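Uncharacterized HTH-type transcriptional regulator ygaV (PDB 3CUO) regulates large-scale gene expression in response to sulfide, acting as both repressor and activator and, without sulfide compounds, repressing many anaerobic respiratory genes. Local coordinates at residues 28-33 and 79-84; 15-20 and 65-70. One frame throughout, in Å; residues are numbered along the deposited sequence.

Both contacts lie within the winged helix-turn-helix domain of the ArsR family, their centres about 10 Å apart. Interaction 1 packs helix 24-33 on strand 77-81 itself; interaction 2 packs the preceding helix 11-21 on the turn that leads from helix 52-64 into strand 68-72. Along the chain the segments alternate: 15-20, 28-33, 65-70, 79-84. The two strands are antiparallel neighbours, so one helix meets the sheet and the other the turn just before its adjoining strand, and Lys82 N lies 3.0 Å from Leu67 O where the contacts meet. Both helices also touch the second subunit, consistent with a DNA-binding domain packed directly onto the dimer interface.

Interaction 1 of 2, residues 28-33 and 79-84; sequences LILCML and YSIKNE
Leu33 and Leu30 of helix 24-33 pack against Ile81 and Tyr79 at the end of strand 77-81, the second long strand of the wing in this ArsR-type winged helix-turn-helix domain. Helix and strand run almost perpendicular, at 87°, with axes 8.2 Å apart, so that one turn of the helix meets a short length of strand.

The apolar part of the contact centres on Ile81. Chi1 of -76° sets Ile81 CG1 beside the backbone N, and CD1 beyond it touches the last helical turn; CD1 lies 3.7 Å from Leu33 CB and 3.3 Å from Leu30 O, lying against both side chain and backbone of the helix. Leu30 adds its CD2, 4.3 Å from Ile81 CG1. Both methyls of Leu33 meet Tyr79: CD1 comes within 4.4 Å of Tyr79 CB, while CD2 sits 3.6 Å from Tyr79 O. The ring of Tyr79 leads away from the helix, and it is the start of this side chain that packs here. Leucine suits positions 30 and 33 because its branched aliphatic end fills a buried junction where several elements meet: Leu30 also touches Val86 and Ile90 of helix 84-97, and Leu33 reaches Leu44 of helix 41-48, part of the predicted DNA-binding motif.

The polar groups behave differently. The CB of Ser80 points away from the helix, and its hydroxyl is hydrogen-bonded to Asp69 on the adjacent strand. No direct hydrogen bond crosses the contact. Instead, one water bridges the two backbones at the C-terminal end of the helix, donating to Leu33 O at 2.7 Å and accepting from Ile81 N, also at 2.7 Å.

Interaction 2 of 2, residues 15-20 and 65-70; sequences AALLKA and EGLIDS
Leu17 and Ala20, on one face of helix 11-21, meet Leu67 and Glu65 in the turn between helix 52-64 and strand 68-72. This turn joins the end of the predicted helix-turn-helix unit to the wing, and the contact fastens the N-terminal part of the chain to it.

Apolar packing makes up the inner part. Leu17 and Leu67 cross obliquely, touching through one methyl each: CD1 of Leu17 lies 3.4 Å from CD2 of Leu67, tighter than usual for two carbons. Leu17 reaches this place with CG anti to its backbone N (chi1 180°). The other methyl of Leu67, CD1, packs 4.0 Å from Ala20 CB. Ala20 CB also meets Glu65 CB at 3.9 Å, so alanine, with nothing beyond CB, lets the turn come close to the helix. Leu67 suits a buried site shared by several helices, since it also touches Met62, Leu30 and Val86. Gly66 has a positive phi of 93° and ends helix 52-64 in a Schellman motif; a side chain there would press on the carbonyl O of Glu65, which explains the glycine.

The polar part lies toward solvent. The Glu65 chain bends about CB-CG (chi2 -65°), which turns CD back, and its OE1 accepts a hydrogen bond from a water at 2.7 Å. The water also donates to Ala16 O, at 3.0 Å, a carbonyl that already accepts the helical bond from Ala20 N.

Glutamate thus serves in two ways, its CB and CG covering Ala20 while its carboxylate meets the helix backbone through water. With no direct hydrogen bond between the segments, their association rests on apolar burial inside and a hydrated link outside.

Interaction 1 of 2, residues 28-33 and 79-84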
ATOM      1  N   LEU A  28       8.926  -3.547   8.076  1.00 39.50           N
ATOM      2  CA  LEU A  28       9.732  -4.504   8.895  1.00 39.65           C
ATOM      3  C   LEU A  28       9.064  -4.778  10.208  1.00 38.89           C
ATOM      4  O   LEU A  28       8.976  -5.922  10.667  1.00 41.63           O
ATOM      5  CB  LEU A  28      11.131  -3.927   9.151  1.00 41.23           C
ATOM      6  CG  LEU A  28      11.978  -3.562   7.953  1.00 43.34           C
ATOM      7  CD1 LEU A  28      13.376  -3.123   8.337  1.00 45.98           C
ATOM      8  CD2 LEU A  28      12.011  -4.797   7.045  1.00 45.40           C
ATOM      9  N   ILE A  29       8.515  -3.734  10.803  1.00 38.94           N
ATOM     10  CA  ILE A  29       7.750  -3.869  12.093  1.00 38.71           C
ATOM     11  C   ILE A  29       6.596  -4.835  11.939  1.00 39.18           C
ATOM     12  O   ILE A  29       6.413  -5.791  12.768  1.00 41.07           O
ATOM     13  CB  ILE A  29       7.238  -2.520  12.591  1.00 38.36           C
ATOM     14  CG1 ILE A  29       8.332  -1.674  13.214  1.00 38.19           C
ATOM     15  CG2 ILE A  29       6.058  -2.650  13.671  1.00 35.61           C
ATOM     16  CD1 ILE A  29       7.859  -0.171  13.440  1.00 39.99           C
ATOM     17  N   LEU A  30       5.772  -4.569  10.943  1.00 40.27           N
ATOM     18  CA  LEU A  30       4.599  -5.415  10.625  1.00 41.61           C
ATOM     19  C   LEU A  30       5.006  -6.823  10.259  1.00 42.80           C
ATOM     20  O   LEU A  30       4.380  -7.739  10.729  1.00 44.72           O
ATOM     21  CB  LEU A  30       3.708  -4.777   9.564  1.00 41.64           C
ATOM     22  CG  LEU A  30       3.145  -3.409   9.878  1.00 38.53           C
ATOM     23  CD1 LEU A  30       2.487  -2.800   8.633  1.00 36.20           C
ATOM     24  CD2 LEU A  30       2.147  -3.443  11.030  1.00 38.04           C
ATOM     25  N   CYS A  31       6.123  -7.008   9.540  1.00 46.47           N
ATOM     26  CA  CYS A  31       6.656  -8.364   9.307  1.00 47.33           C
ATOM     27  C   CYS A  31       7.060  -9.048  10.596  1.00 48.77           C
ATOM     28  O   CYS A  31       6.727 -10.230  10.793  1.00 50.34           O
ATOM     29  CB  CYS A  31       7.900  -8.369   8.434  1.00 49.20           C
ATOM     30  SG  CYS A  31       7.618  -8.040   6.728  1.00 54.88           S
ATOM     31  N   MET A  32       7.842  -8.352  11.440  1.00 48.38           N
ATOM     32  CA  MET A  32       8.206  -8.906  12.743  1.00 47.99           C
ATOM     33  C   MET A  32       6.993  -9.238  13.579  1.00 48.33           C
ATOM     34  O   MET A  32       6.978 -10.218  14.352  1.00 47.83           O
ATOM     35  CB  MET A  32       9.109  -7.928  13.528  1.00 48.18           C
ATOM     36  CG  MET A  32       9.859  -8.566  14.746  1.00 52.07           C
ATOM     37  SD  MET A  32      11.163  -9.790  14.254  1.00 48.44           S
ATOM     38  CE  MET A  32      12.051  -9.028  12.975  1.00 54.21           C
ATOM     39  N   LEU A  33       5.972  -8.397  13.519  1.00 47.08           N
ATOM     40  CA  LEU A  33       4.806  -8.677  14.335  1.00 48.01           C
ATOM     41  C   LEU A  33       3.981  -9.837  13.807  1.00 49.13           C
ATOM     42  O   LEU A  33       3.236 -10.416  14.567  1.00 49.71           O
ATOM     43  CB  LEU A  33       3.938  -7.433  14.495  1.00 46.88           C
ATOM     44  CG  LEU A  33       4.492  -6.211  15.244  1.00 43.85           C
ATOM     45  CD1 LEU A  33       3.347  -5.153  15.261  1.00 39.63           C
ATOM     46  CD2 LEU A  33       4.982  -6.611  16.618  1.00 42.86           C
ATOM     47  N   TYR A  79       2.927  -5.059  21.422  1.00 37.50           N
ATOM     48  CA  TYR A  79       2.212  -4.760  20.264  1.00 38.40           C
ATOM     49  C   TYR A  79       1.941  -6.037  19.451  1.00 39.32           C
ATOM     50  O   TYR A  79       2.754  -6.978  19.450  1.00 39.82           O
ATOM     51  CB  TYR A  79       3.013  -3.743  19.401  1.00 39.19           C
ATOM     52  CG  TYR A  79       3.332  -2.446  20.129  1.00 39.02           C
ATOM     53  CD1 TYR A  79       2.509  -1.351  20.003  1.00 41.31           C
ATOM     54  CD2 TYR A  79       4.440  -2.336  20.938  1.00 40.84           C
ATOM     55  CE1 TYR A  79       2.783  -0.184  20.673  1.00 41.42           C
ATOM     56  CE2 TYR A  79       4.708  -1.154  21.627  1.00 41.45           C
ATOM     57  CZ  TYR A  79       3.858  -0.082  21.458  1.00 40.77           C
ATOM     58  OH  TYR A  79       4.093   1.147  22.071  1.00 41.74           O
ATOM     59  N   SER A  80       0.806  -6.027  18.764  1.00 38.71           N
ATOM     60  CA  SER A  80       0.363  -7.118  17.902  1.00 39.76           C
ATOM     61  C   SER A  80      -0.406  -6.557  16.677  1.00 39.65           C
ATOM     62  O   SER A  80      -0.974  -5.444  16.701  1.00 37.14           O
ATOM     63  CB  SER A  80      -0.445  -8.133  18.766  1.00 40.09           C
ATOM     64  OG  SER A  80      -1.826  -7.882  18.616  1.00 48.66           O
ATOM     65  N   ILE A  81      -0.448  -7.332  15.592  1.00 40.38           N
ATOM     66  CA  ILE A  81      -1.262  -6.949  14.444  1.00 41.46           C
ATOM     67  C   ILE A  81      -2.698  -7.079  14.813  1.00 43.48           C
ATOM     68  O   ILE A  81      -3.058  -8.067  15.367  1.00 46.35           O
ATOM     69  CB  ILE A  81      -0.888  -7.669  13.126  1.00 41.59           C
ATOM     70  CG1 ILE A  81       0.398  -7.006  12.597  1.00 39.74           C
ATOM     71  CG2 ILE A  81      -2.064  -7.478  12.049  1.00 41.61           C
ATOM     72  CD1 ILE A  81       1.287  -7.822  11.876  1.00 44.53           C
ATOM     73  N   LYS A  82      -3.472  -6.024  14.534  1.00 43.84           N
ATOM     74  CA  LYS A  82      -4.900  -5.947  14.733  1.00 44.53           C
ATOM     75  C   LYS A  82      -5.668  -6.167  13.425  1.00 43.97           C
ATOM     76  O   LYS A  82      -6.542  -6.981  13.373  1.00 42.90           O
ATOM     77  CB  LYS A  82      -5.318  -4.552  15.272  1.00 44.36           C
ATOM     78  CG  LYS A  82      -6.812  -4.518  15.842  1.00 46.07           C
ATOM     79  CD  LYS A  82      -7.398  -3.139  15.897  1.00 46.83           C
ATOM     80  CE  LYS A  82      -8.947  -3.164  15.893  1.00 49.75           C
ATOM     81  NZ  LYS A  82      -9.495  -3.840  17.160  1.00 49.48           N
ATOM     82  N   ASN A  83      -5.324  -5.412  12.379  1.00 44.91           N
ATOM     83  CA  ASN A  83      -6.060  -5.438  11.103  1.00 44.92           C
ATOM     84  C   ASN A  83      -5.548  -6.594  10.250  1.00 45.86           C
ATOM     85  O   ASN A  83      -4.391  -6.595   9.805  1.00 45.65           O
ATOM     86  CB  ASN A  83      -5.843  -4.104  10.379  1.00 44.57           C
ATOM     87  CG  ASN A  83      -6.727  -3.945   9.240  1.00 45.18           C
ATOM     88  OD1 ASN A  83      -7.182  -4.953   8.705  1.00 46.67           O
ATOM     89  ND2 ASN A  83      -7.046  -2.690   8.856  1.00 44.60           N
ATOM     90  N   GLU A  84      -6.389  -7.563   9.954  1.00 45.99           N
ATOM     91  CA  GLU A  84      -5.922  -8.687   9.185  1.00 47.67           C
ATOM     92  C   GLU A  84      -5.597  -8.322   7.739  1.00 46.69           C
ATOM     93  O   GLU A  84      -4.833  -9.024   7.154  1.00 47.17           O
ATOM     94  CB  GLU A  84      -6.842  -9.900   9.306  1.00 49.62           C
ATOM     95  CG  GLU A  84      -6.408 -10.831  10.484  1.00 51.70           C
ATOM     96  CD  GLU A  84      -7.496 -11.870  10.857  1.00 54.27           C
ATOM     97  OE1 GLU A  84      -8.519 -11.979  10.119  1.00 65.03           O
ATOM     98  OE2 GLU A  84      -7.363 -12.575  11.902  1.00 60.87           O
TER
HETATM   99  O   HOH W   1       0.850  -9.755  15.674  1.00 41.18           O

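Interaction 2 of 2, residues 15-20 and 65-70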
ATOM      1  N   ALA A  15      -6.712   3.560   0.530  1.00 41.94           N
ATOM      2  CA  ALA A  15      -5.600   4.483   0.420  1.00 42.16           C
ATOM      3  C   ALA A  15      -4.930   4.813   1.742  1.00 41.26           C
ATOM      4  O   ALA A  15      -3.683   4.962   1.832  1.00 42.66           O
ATOM      5  CB  ALA A  15      -6.027   5.794  -0.301  1.00 41.02           C
ATOM      6  N   ALA A  16      -5.756   5.023   2.755  1.00 42.55           N
ATOM      7  CA  ALA A  16      -5.323   5.251   4.116  1.00 41.35           C
ATOM      8  C   ALA A  16      -4.527   4.074   4.707  1.00 41.71           C
ATOM      9  O   ALA A  16      -3.529   4.268   5.367  1.00 41.57           O
ATOM     10  CB  ALA A  16      -6.561   5.497   5.010  1.00 43.04           C
ATOM     11  N   LEU A  17      -5.020   2.857   4.504  1.00 41.41           N
ATOM     12  CA  LEU A  17      -4.308   1.676   4.891  1.00 40.80           C
ATOM     13  C   LEU A  17      -2.939   1.601   4.196  1.00 39.58           C
ATOM     14  O   LEU A  17      -1.928   1.395   4.841  1.00 36.82           O
ATOM     15  CB  LEU A  17      -5.128   0.469   4.569  1.00 41.07           C
ATOM     16  CG  LEU A  17      -4.481  -0.863   4.922  1.00 43.44           C
ATOM     17  CD1 LEU A  17      -4.694  -1.161   6.393  1.00 47.63           C
ATOM     18  CD2 LEU A  17      -5.055  -1.953   4.027  1.00 45.48           C
ATOM     19  N   LEU A  18      -2.887   1.801   2.877  1.00 39.10           N
ATOM     20  CA  LEU A  18      -1.642   1.734   2.169  1.00 39.37           C
ATOM     21  C   LEU A  18      -0.714   2.840   2.644  1.00 39.59           C
ATOM     22  O   LEU A  18       0.484   2.658   2.845  1.00 40.05           O
ATOM     23  CB  LEU A  18      -1.910   1.800   0.627  1.00 39.79           C
ATOM     24  CG  LEU A  18      -2.664   0.673  -0.073  1.00 37.77           C
ATOM     25  CD1 LEU A  18      -2.499   0.900  -1.576  1.00 42.50           C
ATOM     26  CD2 LEU A  18      -2.195  -0.734   0.352  1.00 43.22           C
ATOM     27  N   LYS A  19      -1.259   4.004   2.880  1.00 42.21           N
ATOM     28  CA  LYS A  19      -0.411   5.108   3.327  1.00 42.71           C
ATOM     29  C   LYS A  19       0.223   4.843   4.683  1.00 43.69           C
ATOM     30  O   LYS A  19       1.415   5.141   4.872  1.00 43.74           O
ATOM     31  CB  LYS A  19      -1.212   6.389   3.331  1.00 44.02           C
ATOM     32  CG  LYS A  19      -0.429   7.603   3.836  1.00 47.21           C
ATOM     33  CD  LYS A  19      -1.001   8.884   3.223  1.00 48.27           C
ATOM     34  CE  LYS A  19      -0.875  10.097   4.181  1.00 53.58           C
ATOM     35  NZ  LYS A  19      -0.386  11.363   3.452  1.00 56.50           N
ATOM     36  N   ALA A  20      -0.545   4.240   5.621  1.00 42.67           N
ATOM     37  CA  ALA A  20       0.009   3.887   6.909  1.00 42.32           C
ATOM     38  C   ALA A  20       1.113   2.825   6.875  1.00 42.14           C
ATOM     39  O   ALA A  20       1.921   2.724   7.799  1.00 42.60           O
ATOM     40  CB  ALA A  20      -1.160   3.426   7.907  1.00 41.43           C
ATOM     41  N   GLU A  65      -3.953   4.375  13.463  1.00 43.83           N
ATOM     42  CA  GLU A  65      -4.470   4.064  12.148  1.00 44.02           C
ATOM     43  C   GLU A  65      -5.166   2.682  12.022  1.00 43.21           C
ATOM     44  O   GLU A  65      -5.680   2.320  10.941  1.00 42.16           O
ATOM     45  CB  GLU A  65      -3.300   4.185  11.139  1.00 45.57           C
ATOM     46  CG  GLU A  65      -3.057   5.598  10.699  1.00 51.72           C
ATOM     47  CD  GLU A  65      -4.236   6.153   9.910  1.00 54.94           C
ATOM     48  OE1 GLU A  65      -4.534   5.643   8.804  1.00 60.09           O
ATOM     49  OE2 GLU A  65      -4.916   7.070  10.419  1.00 60.95           O
ATOM     50  N   GLY A  66      -5.188   1.913  13.114  1.00 40.51           N
ATOM     51  CA  GLY A  66      -5.978   0.693  13.197  1.00 39.18           C
ATOM     52  C   GLY A  66      -5.232  -0.541  12.808  1.00 38.51           C
ATOM     53  O   GLY A  66      -5.802  -1.608  12.815  1.00 38.64           O
ATOM     54  N   LEU A  67      -3.929  -0.407  12.516  1.00 37.64           N
ATOM     55  CA  LEU A  67      -3.124  -1.503  12.037  1.00 38.26           C
ATOM     56  C   LEU A  67      -2.717  -2.471  13.154  1.00 38.58           C
ATOM     57  O   LEU A  67      -2.597  -3.660  12.925  1.00 39.59           O
ATOM     58  CB  LEU A  67      -1.799  -1.002  11.397  1.00 37.87           C
ATOM     59  CG  LEU A  67      -1.858  -0.083  10.186  1.00 41.13           C
ATOM     60  CD1 LEU A  67      -0.531  -0.156   9.591  1.00 38.77           C
ATOM     61  CD2 LEU A  67      -2.940  -0.453   9.254  1.00 41.84           C
ATOM     62  N   ILE A  68      -2.410  -1.925  14.321  1.00 38.53           N
ATOM     63  CA  ILE A  68      -1.843  -2.734  15.411  1.00 38.17           C
ATOM     64  C   ILE A  68      -2.596  -2.382  16.675  1.00 36.68           C
ATOM     65  O   ILE A  68      -3.268  -1.360  16.746  1.00 37.81           O
ATOM     66  CB  ILE A  68      -0.324  -2.555  15.532  1.00 37.11           C
ATOM     67  CG1 ILE A  68       0.053  -1.124  15.923  1.00 37.41           C
ATOM     68  CG2 ILE A  68       0.434  -3.061  14.213  1.00 34.99           C
ATOM     69  CD1 ILE A  68       1.507  -0.958  16.229  1.00 37.77           C
ATOM     70  N   ASP A  69      -2.578  -3.259  17.658  1.00 36.90           N
ATOM     71  CA  ASP A  69      -2.970  -2.835  18.957  1.00 36.58           C
ATOM     72  C   ASP A  69      -1.919  -3.116  19.999  1.00 35.87           C
ATOM     73  O   ASP A  69      -0.862  -3.670  19.682  1.00 36.89           O
ATOM     74  CB  ASP A  69      -4.317  -3.421  19.314  1.00 40.52           C
ATOM     75  CG  ASP A  69      -4.304  -4.906  19.523  1.00 42.65           C
ATOM     76  OD1 ASP A  69      -3.321  -5.574  19.223  1.00 48.48           O
ATOM     77  OD2 ASP A  69      -5.364  -5.389  19.980  1.00 57.57           O
ATOM     78  N   SER A  70      -2.187  -2.681  21.231  1.00 34.67           N
ATOM     79  CA  SER A  70      -1.209  -2.735  22.272  1.00 34.97           C
ATOM     80  C   SER A  70      -1.802  -3.258  23.577  1.00 34.77           C
ATOM     81  O   SER A  70      -3.011  -3.120  23.874  1.00 33.89           O
ATOM     82  CB  SER A  70      -0.486  -1.383  22.413  1.00 33.15           C
ATOM     83  OG  SER A  70      -1.373  -0.364  22.812  1.00 32.94           O
TER
HETATM   84  O   HOH W   2      -3.117   6.836   6.814  1.00 34.57           O